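Local coordinates for protein PbICP-C (Plasmodium berghei, PDB 3PNR) that probably inhibits papain-like cysteine peptidases as a falstatin-family protein, presenting loops at one end of a beta sandwich to its target, at residues Ser97-Thr103 against Ser151-Lys157; Lys160-Ser166 against Asn178-Val184; Gly61-Gly66 against Tyr167-Phe171. One frame throughout, in Å; residues are numbered along the deposited sequence.

Contact 1. Residues Ser97-Thr103 against Ser151-Lys157; sequences SEEISVT and SVIKGHK
Ile100-Val102 and Ser151-Gly155 run antiparallel as neighbouring strands, their axes 5.0 Å apart at closest and their directions 174° apart. They belong to one of the two sheets of an immunoglobulin-like beta sandwich, the fold of chagasin-type inhibitors. Ser101 and Lys154 make a hydrogen-bonded pair, with Ser101 N meeting Lys154 O at 3.0 Å and Lys154 N bonded back to Ser101 O. The pairs Ile100-Gly155 and Val102-Ile153 on either side are non-hydrogen-bonded. Thr103 N carries the ladder on to Val152 O. There a side chain replaces a backbone acceptor: Thr103 OG1 takes the N-H of Val152 at 2.9 Å. Its chi1 of 52° sets OG1 between the backbone N and the carbonyl carbon, facing the other strand.

Val102 and Ile153 lie side by side and point the same way, toward the interior of the sandwich. Their CG1 branches make the contact, and Ile163 of the opposing sheet packs on both residues. Ile100 lies on the same face and packs on Ile74. Ser101 and Lys154 point to the other face of the sheet.

At the far end the ladder gives way to a turn. His156 N bonds to Glu99 O, tilted from the carbonyl plane. The imidazole edge meets Ser97 O and Glu98 O near its plane, while CE1 comes within 3.7 Å of Ser101 OG. Ser97 OG closes the turn on its own segment by bonding to a lone pair of Ile100 O. Lys157 runs extended, then bends at chi3 (-46°), which brings its amine to Glu98. Glu99 CG crosses the end of the lysine chain, close to its CD and NZ, but OE1 of Glu99 pairs with Lys76. The salt bridge runs from Lys157 NZ to Glu98 OE2 at 3.0 Å.

Contact 2. Residues Lys160-Ser166 against Asn178-Val184; sequences KYYIVYS and NTKIIYV
Tyr162 and Tyr183 meet through different first torsions. The Tyr162 ring sits beside its backbone N (chi1 -74°), and the Tyr183 ring is anti to its own (chi1 -175°). The two rings therefore swing together on one face of an antiparallel beta hairpin, strands 159-168 and 178-186, in the beta sandwich. The CD1 side of Tyr183 comes over one face of the Tyr162 ring. The planes make 38° and the centroids are 4.6 Å apart, though the exact spacing is doubtful. Ile181 CG2 touches the edge of the Tyr162 ring, 3.6 Å from CD1. Lys160 crosses the outer end of Tyr183, with its CB, CG and CD gathered around the hydroxyl.

The backbones are zipped regularly. Tyr161-Val184, Ile163-Ile182 and Tyr165-Lys180 are hydrogen-bonded pairs with two bonds each, for example Ile163 N to Ile182 O at 2.9 Å. The intervening non-hydrogen-bonded pairs bring CA hydrogens close to carbonyl oxygens.

The face with Tyr161, Ile163, Tyr165, Ile182 and Val184 looks into the sandwich. Ile163 and Ile182 meet at their CB atoms, and Ile182 CG1 lies in plane at the edge of the Tyr165 ring, 3.9 Å from CE2. Val102 of the opposing sheet packs on Tyr165. Both buried phenol groups find polar partners: Tyr165 OH bonds to Ser151 and Tyr161 OH to Lys157 O. Along its other edge, strand 159-168 bonds to strand 68-75, where the backbone of Tyr162 pairs with that of His75, a cadmium ligand together with Asp77.

Near the closed end of the hairpin, Val164 CG1 touches Thr179 CG2. Beyond it two hydroxyls join the strands: Ser166 OG and Thr179 OG1 are hydrogen-bonded at 2.9 Å.

Contact 3. Residues Gly61-Gly66 against Tyr167-Phe171; sequences GNAGTG and YYRPF
Hydrogen bonds between side chains and backbone join Gly61-Gly66 to Tyr167-Phe171. The segments probably correspond to two of the loops that chagasin-type inhibitors present to peptidases, the second carrying an Arg-Pro-aromatic sequence. Tyr167 holds its ring anti to the backbone N (chi1 -164°) and reaches over to the first loop. Its OH accepts the N-H of Asn62 at 3.0 Å. Arg169, extended from CG to NE, brings its guanidinium edge to Thr65 O. The main bond comes from NH2 at 2.7 Å. NH2 lies close to the line of the C=O bond (163°), though the N-H is bent to 146°. NE adds a weak bond at 3.2 Å, so two donors hold this oxygen.

Van der Waals contacts fill in around Gly66. Its carbonyl O faces Arg169 CG at 3.6 Å and Phe171 CE1 at 3.8 Å. Phe171 turns a ring face over Arg169 CB. Asn62 to Thr65 form a type II turn, with Gly64 at positive phi.

Both loops touch the other protein chain of the assembly, consistent with a role in binding: Arg169 NH1 pairs with an acidic residue of that chain, and Gly64 O is bonded to an aromatic one. Behind them, Tyr167 meets the rings of Tyr67 and Trp69, where strand 68-75 begins, and the loops extend from strands 54-62 and 159-168 of the two sheets.

Overall arrangement
From the N terminus, residues 61-66 come first and stay open until 167-171 closes contact 3. Within that long loop, 97-103 meets 151-157, so contact 1 is nested inside contact 3. Strand 159-168 follows directly. Its first part opens contact 2, and its end completes contact 3. Contact 2 closes last, at 178-184, so it crosses contact 3 and stands in series with contact 1. Contacts 1 and 2 each knit one sheet of the sandwich and touch across its interior, at Ile153 and Ile163. Contact 3 joins the two sheets at their loop end, on the opposite side of the chain's centre from contact 1.

Contact 1. Residues Ser97-Thr103 against Ser151-Lys157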
loop_
_atom_site.group_PDB
_atom_site.type_symbol
_atom_site.label_atom_id
_atom_site.label_comp_id
_atom_site.label_asym_id
_atom_site.label_seq_id
_atom_site.Cartn_x
_atom_site.Cartn_y
_atom_site.Cartn_z
ATOM N N SER B 97 -33.221 -5.182 5.565
ATOM C CA SER B 97 -34.454 -5.908 5.273
ATOM C C SER B 97 -35.389 -5.894 6.480
ATOM O O SER B 97 -35.039 -5.379 7.544
ATOM C CB SER B 97 -34.161 -7.350 4.843
ATOM O OG SER B 97 -33.809 -8.160 5.954
ATOM N N GLU B 98 -36.581 -6.456 6.307
ATOM C CA GLU B 98 -37.543 -6.539 7.395
ATOM C C GLU B 98 -37.000 -7.407 8.526
ATOM O O GLU B 98 -37.243 -7.133 9.701
ATOM C CB GLU B 98 -38.878 -7.096 6.890
ATOM C CG GLU B 98 -38.775 -8.462 6.213
ATOM C CD GLU B 98 -40.135 -9.103 5.966
ATOM O OE1 GLU B 98 -41.133 -8.362 5.831
ATOM O OE2 GLU B 98 -40.202 -10.350 5.906
ATOM N N GLU B 99 -36.251 -8.443 8.162
ATOM C CA GLU B 99 -35.754 -9.418 9.127
ATOM C C GLU B 99 -34.449 -8.994 9.795
ATOM O O GLU B 99 -34.274 -9.176 11.001
ATOM C CB GLU B 99 -35.557 -10.775 8.450
ATOM C CG GLU B 99 -36.770 -11.265 7.681
ATOM C CD GLU B 99 -36.489 -12.531 6.902
ATOM O OE1 GLU B 99 -35.398 -12.630 6.299
ATOM O OE2 GLU B 99 -37.358 -13.428 6.890
ATOM N N ILE B 100 -33.534 -8.433 9.010
ATOM C CA ILE B 100 -32.197 -8.124 9.508
ATOM C C ILE B 100 -31.580 -6.923 8.796
ATOM O O ILE B 100 -31.959 -6.590 7.672
ATOM C CB ILE B 100 -31.257 -9.344 9.345
ATOM C CG1 ILE B 100 -29.940 -9.134 10.105
ATOM C CG2 ILE B 100 -31.018 -9.638 7.862
ATOM C CD1 ILE B 100 -29.204 -10.435 10.426
ATOM N N SER B 101 -30.630 -6.271 9.458
ATOM C CA SER B 101 -29.882 -5.190 8.824
ATOM C C SER B 101 -28.389 -5.251 9.174
ATOM O O SER B 101 -28.012 -5.335 10.353
ATOM C CB SER B 101 -30.471 -3.825 9.192
ATOM O OG SER B 101 -30.050 -3.427 10.483
ATOM N N VAL B 102 -27.549 -5.227 8.140
ATOM C CA VAL B 102 -26.098 -5.238 8.324
ATOM C C VAL B 102 -25.386 -4.220 7.422
ATOM O O VAL B 102 -25.713 -4.061 6.242
ATOM C CB VAL B 102 -25.496 -6.648 8.125
ATOM C CG1 VAL B 102 -24.156 -6.745 8.842
ATOM C CG2 VAL B 102 -26.452 -7.724 8.641
ATOM N N THR B 103 -24.407 -3.530 7.993
ATOM C CA THR B 103 -23.737 -2.434 7.301
ATOM C C THR B 103 -22.400 -2.843 6.688
ATOM O O THR B 103 -21.718 -3.727 7.206
ATOM C CB THR B 103 -23.488 -1.274 8.267
ATOM O OG1 THR B 103 -22.813 -1.772 9.429
ATOM C CG2 THR B 103 -24.808 -0.646 8.684
ATOM N N SER B 151 -18.237 -3.441 11.293
ATOM C CA SER B 151 -19.579 -3.690 10.748
ATOM C C SER B 151 -20.641 -3.856 11.848
ATOM O O SER B 151 -20.346 -4.306 12.962
ATOM C CB SER B 151 -19.594 -4.897 9.800
ATOM O OG SER B 151 -20.835 -5.008 9.110
ATOM N N VAL B 152 -21.879 -3.496 11.514
ATOM C CA VAL B 152 -22.977 -3.478 12.474
ATOM C C VAL B 152 -24.090 -4.469 12.125
ATOM O O VAL B 152 -24.651 -4.426 11.022
ATOM C CB VAL B 152 -23.584 -2.068 12.565
ATOM C CG1 VAL B 152 -24.728 -2.047 13.562
ATOM C CG2 VAL B 152 -22.511 -1.066 12.943
ATOM N N ILE B 153 -24.412 -5.354 13.067
ATOM C CA ILE B 153 -25.475 -6.338 12.854
ATOM C C ILE B 153 -26.654 -6.148 13.813
ATOM O O ILE B 153 -26.474 -6.090 15.030
ATOM C CB ILE B 153 -24.949 -7.786 12.976
ATOM C CG1 ILE B 153 -23.857 -8.049 11.934
ATOM C CG2 ILE B 153 -26.093 -8.784 12.814
ATOM C CD1 ILE B 153 -23.130 -9.370 12.119
ATOM N N LYS B 154 -27.860 -6.059 13.254
ATOM C CA LYS B 154 -29.071 -5.877 14.059
ATOM C C LYS B 154 -30.231 -6.755 13.584
ATOM O O LYS B 154 -30.665 -6.669 12.431
ATOM C CB LYS B 154 -29.490 -4.404 14.072
ATOM C CG LYS B 154 -30.827 -4.130 14.739
ATOM C CD LYS B 154 -31.133 -2.640 14.721
ATOM C CE LYS B 154 -32.622 -2.368 14.848
ATOM N NZ LYS B 154 -32.926 -0.921 14.660
ATOM N N GLY B 155 -30.725 -7.598 14.488
ATOM C CA GLY B 155 -31.845 -8.476 14.197
ATOM C C GLY B 155 -33.186 -7.788 14.378
ATOM O O GLY B 155 -33.346 -6.921 15.241
ATOM N N HIS B 156 -34.153 -8.175 13.554
ATOM C CA HIS B 156 -35.493 -7.605 13.615
ATOM C C HIS B 156 -36.551 -8.698 13.732
ATOM O O HIS B 156 -37.725 -8.426 13.989
ATOM C CB HIS B 156 -35.767 -6.760 12.370
ATOM C CG HIS B 156 -34.860 -5.579 12.229
ATOM N ND1 HIS B 156 -34.365 -5.163 11.011
ATOM C CD2 HIS B 156 -34.358 -4.725 13.151
ATOM C CE1 HIS B 156 -33.603 -4.099 11.188
ATOM N NE2 HIS B 156 -33.580 -3.814 12.479
ATOM N N LYS B 157 -36.120 -9.938 13.545
ATOM C CA LYS B 157 -37.033 -11.064 13.477
ATOM C C LYS B 157 -36.278 -12.353 13.731
ATOM O O LYS B 157 -35.159 -12.527 13.251
ATOM C CB LYS B 157 -37.689 -11.116 12.099
ATOM C CG LYS B 157 -38.535 -12.351 11.847
ATOM C CD LYS B 157 -39.186 -12.264 10.482
ATOM C CE LYS B 157 -39.802 -10.887 10.276
ATOM N NZ LYS B 157 -40.184 -10.650 8.858
#

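Contact 2. Residues Lys160-Ser166 against Asn178-Val184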
loop_
_atom_site.group_PDB
_atom_site.type_symbol
_atom_site.label_atom_id
_atom_site.label_comp_id
_atom_site.label_asym_id
_atom_site.label_seq_id
_atom_site.Cartn_x
_atom_site.Cartn_y
_atom_site.Cartn_z
ATOM N N LYS B 160 -32.401 -17.742 11.236
ATOM C CA LYS B 160 -30.991 -18.079 11.055
ATOM C C LYS B 160 -30.446 -17.337 9.841
ATOM O O LYS B 160 -31.047 -17.363 8.764
ATOM C CB LYS B 160 -30.805 -19.585 10.874
ATOM C CG LYS B 160 -31.220 -20.412 12.073
ATOM C CD LYS B 160 -30.489 -19.970 13.328
ATOM C CE LYS B 160 -30.827 -20.877 14.502
ATOM N NZ LYS B 160 -32.301 -21.048 14.675
ATOM N N TYR B 161 -29.309 -16.674 10.016
ATOM C CA TYR B 161 -28.758 -15.834 8.960
ATOM C C TYR B 161 -27.268 -16.083 8.732
ATOM O O TYR B 161 -26.479 -16.117 9.681
ATOM C CB TYR B 161 -29.002 -14.358 9.281
ATOM C CG TYR B 161 -30.445 -14.027 9.601
ATOM C CD1 TYR B 161 -31.356 -13.753 8.590
ATOM C CD2 TYR B 161 -30.894 -13.985 10.915
ATOM C CE1 TYR B 161 -32.671 -13.448 8.877
ATOM C CE2 TYR B 161 -32.212 -13.681 11.212
ATOM C CZ TYR B 161 -33.093 -13.415 10.188
ATOM O OH TYR B 161 -34.403 -13.114 10.475
ATOM N N TYR B 162 -26.898 -16.270 7.465
ATOM C CA TYR B 162 -25.497 -16.369 7.062
ATOM C C TYR B 162 -25.013 -15.016 6.555
ATOM O O TYR B 162 -25.386 -14.586 5.458
ATOM C CB TYR B 162 -25.314 -17.421 5.963
ATOM C CG TYR B 162 -25.407 -18.842 6.452
ATOM C CD1 TYR B 162 -24.361 -19.422 7.156
ATOM C CD2 TYR B 162 -26.540 -19.606 6.211
ATOM C CE1 TYR B 162 -24.439 -20.720 7.605
ATOM C CE2 TYR B 162 -26.629 -20.903 6.656
ATOM C CZ TYR B 162 -25.575 -21.458 7.354
ATOM O OH TYR B 162 -25.661 -22.758 7.803
ATOM N N ILE B 163 -24.195 -14.349 7.364
ATOM C CA ILE B 163 -23.605 -13.066 6.993
ATOM C C ILE B 163 -22.174 -13.269 6.506
ATOM O O ILE B 163 -21.345 -13.843 7.216
ATOM C CB ILE B 163 -23.592 -12.101 8.186
ATOM C CG1 ILE B 163 -24.967 -12.090 8.860
ATOM C CG2 ILE B 163 -23.179 -10.711 7.737
ATOM C CD1 ILE B 163 -25.138 -10.998 9.882
ATOM N N VAL B 164 -21.882 -12.805 5.295
ATOM C CA VAL B 164 -20.573 -13.070 4.693
ATOM C C VAL B 164 -19.680 -11.834 4.537
ATOM O O VAL B 164 -20.057 -10.838 3.921
ATOM C CB VAL B 164 -20.710 -13.791 3.347
ATOM C CG1 VAL B 164 -19.340 -14.118 2.787
ATOM C CG2 VAL B 164 -21.531 -15.056 3.517
ATOM N N TYR B 165 -18.494 -11.911 5.124
ATOM C CA TYR B 165 -17.496 -10.863 4.973
ATOM C C TYR B 165 -16.272 -11.454 4.307
ATOM O O TYR B 165 -15.972 -12.640 4.473
ATOM C CB TYR B 165 -17.072 -10.331 6.334
ATOM C CG TYR B 165 -18.162 -9.658 7.124
ATOM C CD1 TYR B 165 -18.527 -8.346 6.857
ATOM C CD2 TYR B 165 -18.808 -10.324 8.160
ATOM C CE1 TYR B 165 -19.513 -7.719 7.586
ATOM C CE2 TYR B 165 -19.798 -9.705 8.900
ATOM C CZ TYR B 165 -20.146 -8.400 8.607
ATOM O OH TYR B 165 -21.127 -7.770 9.334
ATOM N N SER B 166 -15.541 -10.636 3.564
ATOM C CA SER B 166 -14.262 -11.099 3.063
ATOM C C SER B 166 -13.253 -9.981 2.946
ATOM O O SER B 166 -13.593 -8.845 2.621
ATOM C CB SER B 166 -14.417 -11.827 1.731
ATOM O OG SER B 166 -13.385 -12.790 1.579
ATOM N N ASN B 178 -9.474 -13.991 2.583
ATOM C CA ASN B 178 -9.898 -14.514 3.879
ATOM C C ASN B 178 -11.380 -14.213 4.103
ATOM O O ASN B 178 -11.769 -13.056 4.296
ATOM C CB ASN B 178 -9.087 -13.894 5.024
ATOM C CG ASN B 178 -7.649 -14.384 5.067
ATOM O OD1 ASN B 178 -7.234 -15.028 6.031
ATOM N ND2 ASN B 178 -6.876 -14.069 4.032
ATOM N N THR B 179 -12.204 -15.257 4.098
ATOM C CA THR B 179 -13.645 -15.078 4.171
ATOM C C THR B 179 -14.186 -15.438 5.546
ATOM O O THR B 179 -13.822 -16.470 6.112
ATOM C CB THR B 179 -14.329 -15.912 3.098
ATOM O OG1 THR B 179 -13.699 -15.648 1.833
ATOM C CG2 THR B 179 -15.811 -15.584 3.019
ATOM N N LYS B 180 -15.031 -14.565 6.089
ATOM C CA LYS B 180 -15.672 -14.807 7.379
ATOM C C LYS B 180 -17.188 -14.918 7.244
ATOM O O LYS B 180 -17.864 -13.935 6.932
ATOM C CB LYS B 180 -15.344 -13.704 8.384
ATOM C CG LYS B 180 -13.860 -13.411 8.568
ATOM C CD LYS B 180 -13.035 -14.646 8.903
ATOM C CE LYS B 180 -11.665 -14.243 9.445
ATOM N NZ LYS B 180 -10.586 -15.172 8.997
ATOM N N ILE B 181 -17.710 -16.120 7.474
ATOM C CA ILE B 181 -19.149 -16.331 7.586
ATOM C C ILE B 181 -19.588 -16.281 9.045
ATOM O O ILE B 181 -19.110 -17.052 9.873
ATOM C CB ILE B 181 -19.554 -17.696 7.045
ATOM C CG1 ILE B 181 -18.988 -17.896 5.637
ATOM C CG2 ILE B 181 -21.080 -17.849 7.093
ATOM C CD1 ILE B 181 -18.615 -19.325 5.335
ATOM N N ILE B 182 -20.492 -15.364 9.358
ATOM C CA ILE B 182 -21.106 -15.329 10.676
ATOM C C ILE B 182 -22.448 -16.031 10.586
ATOM O O ILE B 182 -23.307 -15.641 9.788
ATOM C CB ILE B 182 -21.351 -13.894 11.161
ATOM C CG1 ILE B 182 -20.123 -13.029 10.894
ATOM C CG2 ILE B 182 -21.721 -13.893 12.633
ATOM C CD1 ILE B 182 -18.833 -13.715 11.244
ATOM N N TYR B 183 -22.618 -17.077 11.389
ATOM C CA TYR B 183 -23.896 -17.769 11.470
ATOM C C TYR B 183 -24.681 -17.268 12.678
ATOM O O TYR B 183 -24.482 -17.731 13.800
ATOM C CB TYR B 183 -23.702 -19.279 11.537
ATOM C CG TYR B 183 -25.007 -20.027 11.488
ATOM C CD1 TYR B 183 -25.834 -19.941 10.375
ATOM C CD2 TYR B 183 -25.422 -20.808 12.557
ATOM C CE1 TYR B 183 -27.037 -20.617 10.324
ATOM C CE2 TYR B 183 -26.623 -21.490 12.518
ATOM C CZ TYR B 183 -27.427 -21.392 11.399
ATOM O OH TYR B 183 -28.626 -22.073 11.357
ATOM N N VAL B 184 -25.566 -16.308 12.432
ATOM C CA VAL B 184 -26.302 -15.631 13.492
ATOM C C VAL B 184 -27.721 -16.179 13.654
ATOM O O VAL B 184 -28.444 -16.381 12.675
ATOM C CB VAL B 184 -26.380 -14.115 13.224
ATOM C CG1 VAL B 184 -27.308 -13.439 14.226
ATOM C CG2 VAL B 184 -24.990 -13.497 13.264
#

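Contact 3. Residues Gly61-Gly66 against Tyr167-Phe171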
loop_
_atom_site.group_PDB
_atom_site.type_symbol
_atom_site.label_atom_id
_atom_site.label_comp_id
_atom_site.label_asym_id
_atom_site.label_seq_id
_atom_site.Cartn_x
_atom_site.Cartn_y
_atom_site.Cartn_z
ATOM N N GLY B 61 -7.116 -5.943 10.002
ATOM C CA GLY B 61 -6.293 -6.107 8.820
ATOM C C GLY B 61 -5.007 -5.302 8.875
ATOM O O GLY B 61 -4.614 -4.780 9.923
ATOM N N ASN B 62 -4.342 -5.206 7.731
ATOM C CA ASN B 62 -3.129 -4.423 7.632
ATOM C C ASN B 62 -3.289 -3.292 6.629
ATOM O O ASN B 62 -3.734 -3.497 5.499
ATOM C CB ASN B 62 -1.931 -5.314 7.280
ATOM C CG ASN B 62 -1.253 -5.903 8.516
ATOM O OD1 ASN B 62 -1.225 -7.125 8.697
ATOM N ND2 ASN B 62 -0.706 -5.034 9.376
ATOM N N ALA B 63 -2.941 -2.088 7.061
ATOM C CA ALA B 63 -2.994 -0.921 6.194
ATOM C C ALA B 63 -1.993 -1.038 5.043
ATOM O O ALA B 63 -0.880 -1.552 5.221
ATOM C CB ALA B 63 -2.745 0.365 7.006
ATOM N N GLY B 64 -2.410 -0.564 3.867
ATOM C CA GLY B 64 -1.544 -0.477 2.706
ATOM C C GLY B 64 -1.198 -1.765 1.967
ATOM O O GLY B 64 -0.286 -1.766 1.143
ATOM N N THR B 65 -1.916 -2.855 2.229
ATOM C CA THR B 65 -1.696 -4.090 1.481
ATOM C C THR B 65 -2.530 -4.185 0.192
ATOM O O THR B 65 -2.216 -4.976 -0.695
ATOM C CB THR B 65 -2.017 -5.294 2.325
ATOM O OG1 THR B 65 -3.441 -5.392 2.457
ATOM C CG2 THR B 65 -1.365 -5.159 3.706
ATOM N N GLY B 66 -3.582 -3.379 0.080
ATOM C CA GLY B 66 -4.461 -3.447 -1.077
ATOM C C GLY B 66 -5.681 -4.337 -0.847
ATOM O O GLY B 66 -6.568 -4.427 -1.689
ATOM N N TYR B 167 -12.007 -10.338 3.239
ATOM C CA TYR B 167 -10.847 -9.478 3.099
ATOM C C TYR B 167 -10.158 -9.972 1.843
ATOM O O TYR B 167 -9.579 -11.062 1.832
ATOM C CB TYR B 167 -9.942 -9.687 4.312
ATOM C CG TYR B 167 -8.879 -8.634 4.555
ATOM C CD1 TYR B 167 -9.213 -7.294 4.694
ATOM C CD2 TYR B 167 -7.539 -8.992 4.693
ATOM C CE1 TYR B 167 -8.238 -6.333 4.936
ATOM C CE2 TYR B 167 -6.563 -8.048 4.938
ATOM C CZ TYR B 167 -6.917 -6.721 5.060
ATOM O OH TYR B 167 -5.946 -5.779 5.299
ATOM N N TYR B 168 -10.247 -9.189 0.772
ATOM C CA TYR B 168 -9.679 -9.599 -0.506
ATOM C C TYR B 168 -9.188 -8.395 -1.308
ATOM O O TYR B 168 -9.429 -7.249 -0.930
ATOM C CB TYR B 168 -10.688 -10.442 -1.314
ATOM C CG TYR B 168 -11.824 -9.659 -1.933
ATOM C CD1 TYR B 168 -12.916 -9.251 -1.166
ATOM C CD2 TYR B 168 -11.808 -9.319 -3.281
ATOM C CE1 TYR B 168 -13.955 -8.525 -1.728
ATOM C CE2 TYR B 168 -12.841 -8.583 -3.854
ATOM C CZ TYR B 168 -13.917 -8.194 -3.074
ATOM O OH TYR B 168 -14.955 -7.472 -3.635
ATOM N N ARG B 169 -8.480 -8.665 -2.401
ATOM C CA ARG B 169 -8.093 -7.624 -3.345
ATOM C C ARG B 169 -9.025 -7.642 -4.559
ATOM O O ARG B 169 -9.145 -8.661 -5.245
ATOM C CB ARG B 169 -6.650 -7.829 -3.818
ATOM C CG ARG B 169 -5.591 -7.763 -2.739
ATOM C CD ARG B 169 -4.213 -7.975 -3.345
ATOM N NE ARG B 169 -3.143 -7.346 -2.573
ATOM C CZ ARG B 169 -1.851 -7.410 -2.897
ATOM N NH1 ARG B 169 -1.464 -8.079 -3.977
ATOM N NH2 ARG B 169 -0.945 -6.808 -2.143
ATOM N N PRO B 170 -9.686 -6.508 -4.827
ATOM C CA PRO B 170 -10.617 -6.353 -5.951
ATOM C C PRO B 170 -9.944 -6.611 -7.291
ATOM O O PRO B 170 -10.581 -7.065 -8.244
ATOM C CB PRO B 170 -11.029 -4.885 -5.855
ATOM C CG PRO B 170 -10.821 -4.529 -4.413
ATOM C CD PRO B 170 -9.639 -5.317 -3.965
ATOM N N PHE B 171 -8.654 -6.310 -7.355
ATOM C CA PHE B 171 -7.898 -6.444 -8.586
ATOM C C PHE B 171 -7.261 -7.822 -8.707
ATOM O O PHE B 171 -6.620 -8.123 -9.718
ATOM C CB PHE B 171 -6.830 -5.353 -8.671
ATOM C CG PHE B 171 -5.916 -5.287 -7.468
ATOM C CD1 PHE B 171 -6.234 -4.486 -6.385
ATOM C CD2 PHE B 171 -4.728 -6.012 -7.436
ATOM C CE1 PHE B 171 -5.395 -4.414 -5.285
ATOM C CE2 PHE B 171 -3.879 -5.941 -6.348
ATOM C CZ PHE B 171 -4.215 -5.139 -5.267
#